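PDB 6KHR: formate-dependent phosphoribosylglycinamide formyltransferase from Mycobacterium tuberculosis H37Rv, which belongs to the ATP-grasp superfamily of enzymes, whose fold packs helices against antiparallel beta-sheet. Local coordinates for residues A[267-272]-A[299-304]; A[278-283]-A[290-295]. All coordinates share one frame; numbering follows the deposited sequence.

Interaction 1 of 2, residues A[267-272]-A[299-304]; sequences TAALDA and DEVYFA
The first turns of helix 267-284 pass close to D299, the loop residue leading into strand 300-307, and then to the strand itself: the CA of A269 lies 4.9 Å from the CA of D299, and the gap widens to 6.4 Å between the CA atoms of A272 and V301. At the narrow end backbone does the meeting, with the carbonyl O of D299 4.4 Å from the CA of A269. Further along, V301 is the one strand side chain that bears on the helix, and it does so chiefly with a single branch. Its CG2 methyl abuts the helix, touching A272 CB at 3.7 Å and A269 O at 3.6 Å. The CB of A269 stands a little further off, 4.3 Å from the same CG2. The rotamer explains which methyl is used: CG1 of V301 is anti to the backbone N (chi1 -179°), which turns CG2 back beside that N and onto the helix. A272 CB is also 4.0 Å from the CB of V301, so it lies against both the branch point and its CG2 methyl. On the strand side V301 also rests on L294 of strand 288-297, the other arm of the hairpin, while the N-H of A269 is bonded to the side-chain oxygen of S266 just ahead of the helix. No hydrogen bond or salt bridge crosses between 267-272 and 299-304, and about 189 Å² is buried in all. The alanines A269 and A272, about a turn apart, are consistent with the close approach of the helix to the strand outermost in the large antiparallel sheet as traced within this chain. With only apolar and methyl-to-carbonyl contacts, the join rests on van der Waals fit, with no directional bond between the two segments to fix the helix start.

Interaction 2 of 2, residues A[278-283]-A[290-295]; sequences ARIVKA and FGVELM
The carbonyl O of A278 takes the N-H of K282 at 3.1 Å, a helical bond spanning the turn from which I280 and V281 reach V292 and F290. Across the gap everything is hydrocarbon. Helix segment 278-283 and strand segment 290-295 run at 137° to each other, their axes 9.5 Å apart at the closest, and V281 carries most of the contact by dividing its two methyls. CG1 lies over one face of the F290 ring in a CH-pi contact, 4.3 Å from the ring centroid and 20° off the normal, displaced toward the rim on the CD1 side. CG2 works at the root of the same side chain, 3.6 Å from F290 CB, and also touches V292 CG2 at 4.1 Å. This split follows from the torsion of V281, which sets CG1 anti to the backbone N (chi1 162°) and CG2 beside it. I280 adds a second, smaller touch: its CG2 branch meets V292 CG2 at 3.8 Å, while the longer CG1-CD1 arm heads away from the strand. V292 CG2 is thus shared by two neighbouring helix residues. Strand alternation puts F290 and V292 on the helix side, whereas E293 points to the other side of the sheet, where its carboxylate oxygens are hydrogen-bonded to T227 and H249. V230 and C232 of the adjacent strand 224-235 also pack against V281, and L284 lies on F290, so the contact belongs to a wider apolar layer between helix and sheet. All four touching residues are buried, and none presents a polar side chain that would need a partner. The helix is held here by dispersion and by the ring face, which asks for close fit without demanding an exact bond angle.

Both contacts lay the same helix, 267-284, on the hairpin formed by strands 288-297 and 300-307, but at different places along it. Interaction 1 takes the helix start and the strand outermost in the sheet within this chain, in a partly buried position; interaction 2 takes a later part of the helix and the inner strand, and is fully buried. Their centres are about 12 Å apart, and in sequence the second is nested inside the loop closed by the first. The two strand segments are joined directly, Y302 N to M295 O and A304 N to E293 O, by probable hydrogen bonds. Interaction 1 sets one valine methyl against alanines and a backbone carbonyl, whereas interaction 2 joins branched side chains to each other and to a phenyl ring.

Interaction 1 of 2, residues A[267-272]-A[299-304]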
# COMPACT_ATOMS: atom_id res chain seq x y z
N THR A 267 -11.27 -29.47 0.61
CA THR A 267 -12.61 -29.03 0.97
C THR A 267 -12.88 -29.24 2.46
O THR A 267 -13.33 -28.32 3.15
CB THR A 267 -13.64 -29.76 0.12
OG1 THR A 267 -13.29 -31.15 0.09
CG2 THR A 267 -13.63 -29.23 -1.29
N ALA A 268 -12.60 -30.43 2.99
CA ALA A 268 -12.93 -30.66 4.40
C ALA A 268 -12.07 -29.78 5.30
O ALA A 268 -12.57 -29.20 6.27
CB ALA A 268 -12.80 -32.14 4.78
N ALA A 269 -10.79 -29.63 4.95
CA ALA A 269 -9.94 -28.75 5.74
C ALA A 269 -10.40 -27.30 5.65
O ALA A 269 -10.44 -26.60 6.67
CB ALA A 269 -8.48 -28.88 5.30
N LEU A 270 -10.79 -26.85 4.46
CA LEU A 270 -11.20 -25.45 4.33
C LEU A 270 -12.53 -25.20 5.01
O LEU A 270 -12.73 -24.14 5.60
CB LEU A 270 -11.26 -25.04 2.85
CG LEU A 270 -11.59 -23.58 2.58
CD1 LEU A 270 -10.41 -22.64 2.84
CD2 LEU A 270 -12.07 -23.42 1.18
N ASP A 271 -13.45 -26.18 4.96
CA ASP A 271 -14.72 -26.04 5.68
C ASP A 271 -14.48 -25.93 7.18
O ASP A 271 -15.05 -25.06 7.85
CB ASP A 271 -15.65 -27.21 5.38
CG ASP A 271 -16.03 -27.30 3.91
OD1 ASP A 271 -16.19 -26.24 3.26
OD2 ASP A 271 -16.16 -28.43 3.39
N ALA A 272 -13.64 -26.81 7.72
CA ALA A 272 -13.28 -26.72 9.13
C ALA A 272 -12.70 -25.35 9.46
O ALA A 272 -13.07 -24.74 10.47
CB ALA A 272 -12.27 -27.83 9.47
N ASP A 299 -6.78 -33.44 6.91
CA ASP A 299 -8.20 -33.10 7.20
C ASP A 299 -8.35 -32.42 8.56
O ASP A 299 -9.37 -31.86 8.76
CB ASP A 299 -9.01 -34.33 7.61
CG ASP A 299 -9.15 -35.41 6.57
OD1 ASP A 299 -8.15 -35.92 6.16
OD2 ASP A 299 -10.25 -35.74 6.24
N GLU A 300 -7.39 -32.55 9.46
CA GLU A 300 -7.61 -31.98 10.81
C GLU A 300 -7.18 -30.54 10.92
O GLU A 300 -6.12 -30.25 10.50
CB GLU A 300 -6.87 -32.85 11.81
CG GLU A 300 -7.01 -34.31 11.49
CD GLU A 300 -8.38 -34.83 11.85
OE1 GLU A 300 -8.61 -36.02 11.72
OE2 GLU A 300 -9.19 -34.03 12.26
N VAL A 301 -8.01 -29.72 11.56
CA VAL A 301 -7.69 -28.33 11.78
C VAL A 301 -7.78 -28.05 13.27
O VAL A 301 -8.74 -28.48 13.93
CB VAL A 301 -8.62 -27.40 10.98
CG1 VAL A 301 -8.25 -25.94 11.21
CG2 VAL A 301 -8.53 -27.77 9.49
N TYR A 302 -6.76 -27.39 13.80
CA TYR A 302 -6.69 -27.05 15.21
C TYR A 302 -6.63 -25.54 15.37
O TYR A 302 -5.92 -24.85 14.63
CB TYR A 302 -5.47 -27.67 15.88
CG TYR A 302 -5.40 -29.16 15.78
CD1 TYR A 302 -4.80 -29.79 14.69
CD2 TYR A 302 -5.91 -29.96 16.78
CE1 TYR A 302 -4.72 -31.17 14.61
CE2 TYR A 302 -5.84 -31.34 16.71
CZ TYR A 302 -5.24 -31.94 15.62
OH TYR A 302 -5.17 -33.31 15.56
N PHE A 303 -7.39 -25.05 16.32
CA PHE A 303 -7.25 -23.68 16.76
C PHE A 303 -5.96 -23.52 17.55
O PHE A 303 -5.71 -24.28 18.48
CB PHE A 303 -8.46 -23.28 17.61
CG PHE A 303 -8.34 -21.92 18.18
CD1 PHE A 303 -8.56 -20.80 17.37
CD2 PHE A 303 -7.96 -21.75 19.50
CE1 PHE A 303 -8.45 -19.53 17.89
CE2 PHE A 303 -7.83 -20.48 20.03
CZ PHE A 303 -8.09 -19.36 19.22
N ALA A 304 -5.16 -22.52 17.20
CA ALA A 304 -4.01 -22.21 18.05
C ALA A 304 -4.10 -20.85 18.71
O ALA A 304 -3.70 -20.72 19.87
CB ALA A 304 -2.71 -22.28 17.25

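Interaction 2 of 2, residues A[278-283]-A[290-295]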
# COMPACT_ATOMS: atom_id res chain seq x y z
N ALA A 278 -14.69 -18.42 11.87
CA ALA A 278 -15.92 -17.65 12.02
C ALA A 278 -16.44 -17.69 13.45
O ALA A 278 -17.02 -16.71 13.93
CB ALA A 278 -16.99 -18.17 11.07
N ARG A 279 -16.25 -18.81 14.14
CA ARG A 279 -16.89 -18.92 15.45
C ARG A 279 -16.11 -18.17 16.53
O ARG A 279 -16.70 -17.45 17.33
CB ARG A 279 -17.11 -20.39 15.81
CG ARG A 279 -18.07 -21.07 14.84
CD ARG A 279 -18.42 -22.51 15.20
NE ARG A 279 -19.62 -22.54 16.02
CZ ARG A 279 -19.59 -22.52 17.35
NH1 ARG A 279 -18.43 -22.47 17.97
NH2 ARG A 279 -20.72 -22.53 18.05
N ILE A 280 -14.78 -18.27 16.55
CA ILE A 280 -14.04 -17.47 17.53
C ILE A 280 -14.25 -15.98 17.27
O ILE A 280 -14.31 -15.18 18.22
CB ILE A 280 -12.54 -17.83 17.54
CG1 ILE A 280 -11.86 -17.20 18.74
CG2 ILE A 280 -11.84 -17.35 16.30
CD1 ILE A 280 -12.30 -17.78 20.04
N VAL A 281 -14.40 -15.57 16.00
CA VAL A 281 -14.49 -14.15 15.73
C VAL A 281 -15.85 -13.61 16.17
O VAL A 281 -15.94 -12.52 16.73
CB VAL A 281 -14.20 -13.83 14.25
CG1 VAL A 281 -14.73 -12.43 13.88
CG2 VAL A 281 -12.70 -13.90 13.98
N LYS A 282 -16.93 -14.38 15.94
CA LYS A 282 -18.24 -13.91 16.37
C LYS A 282 -18.36 -13.86 17.89
O LYS A 282 -19.06 -13.01 18.42
CB LYS A 282 -19.36 -14.78 15.78
CG LYS A 282 -19.81 -14.37 14.38
CD LYS A 282 -21.04 -15.16 13.95
CE LYS A 282 -21.63 -14.63 12.64
NZ LYS A 282 -22.61 -15.57 12.03
N ALA A 283 -17.63 -14.73 18.60
CA ALA A 283 -17.64 -14.65 20.06
C ALA A 283 -16.98 -13.36 20.53
O ALA A 283 -17.42 -12.75 21.51
CB ALA A 283 -16.94 -15.86 20.67
N PHE A 290 -9.33 -9.73 12.06
CA PHE A 290 -8.85 -10.72 13.00
C PHE A 290 -7.97 -11.71 12.26
O PHE A 290 -8.29 -12.12 11.14
CB PHE A 290 -10.01 -11.45 13.70
CG PHE A 290 -10.90 -10.54 14.50
CD1 PHE A 290 -11.81 -9.68 13.88
CD2 PHE A 290 -10.85 -10.55 15.89
CE1 PHE A 290 -12.62 -8.85 14.62
CE2 PHE A 290 -11.67 -9.72 16.64
CZ PHE A 290 -12.56 -8.87 16.00
N GLY A 291 -6.84 -12.06 12.88
CA GLY A 291 -5.99 -13.12 12.38
C GLY A 291 -6.19 -14.35 13.25
O GLY A 291 -5.98 -14.31 14.46
N VAL A 292 -6.63 -15.43 12.62
CA VAL A 292 -6.95 -16.64 13.36
C VAL A 292 -5.90 -17.67 13.01
O VAL A 292 -5.74 -18.02 11.83
CB VAL A 292 -8.36 -17.16 13.05
CG1 VAL A 292 -8.53 -18.55 13.61
CG2 VAL A 292 -9.38 -16.25 13.63
N GLU A 293 -5.20 -18.15 14.02
CA GLU A 293 -4.09 -19.06 13.81
C GLU A 293 -4.57 -20.50 13.90
O GLU A 293 -5.25 -20.88 14.86
CB GLU A 293 -2.97 -18.78 14.81
CG GLU A 293 -2.23 -17.49 14.50
CD GLU A 293 -1.66 -17.44 13.07
OE1 GLU A 293 -1.44 -16.33 12.55
OE2 GLU A 293 -1.42 -18.51 12.47
N LEU A 294 -4.22 -21.30 12.89
CA LEU A 294 -4.60 -22.70 12.81
C LEU A 294 -3.40 -23.59 12.47
O LEU A 294 -2.41 -23.15 11.88
CB LEU A 294 -5.72 -22.93 11.79
CG LEU A 294 -6.91 -21.99 11.81
CD1 LEU A 294 -7.80 -22.29 10.62
CD2 LEU A 294 -7.66 -22.19 13.09
N MET A 295 -3.53 -24.85 12.86
CA MET A 295 -2.60 -25.93 12.56
C MET A 295 -3.34 -26.98 11.75
O MET A 295 -4.46 -27.35 12.09
CB MET A 295 -2.04 -26.55 13.84
CG MET A 295 -1.29 -25.56 14.72
SD MET A 295 -0.78 -26.25 16.31
CE MET A 295 -2.19 -25.87 17.34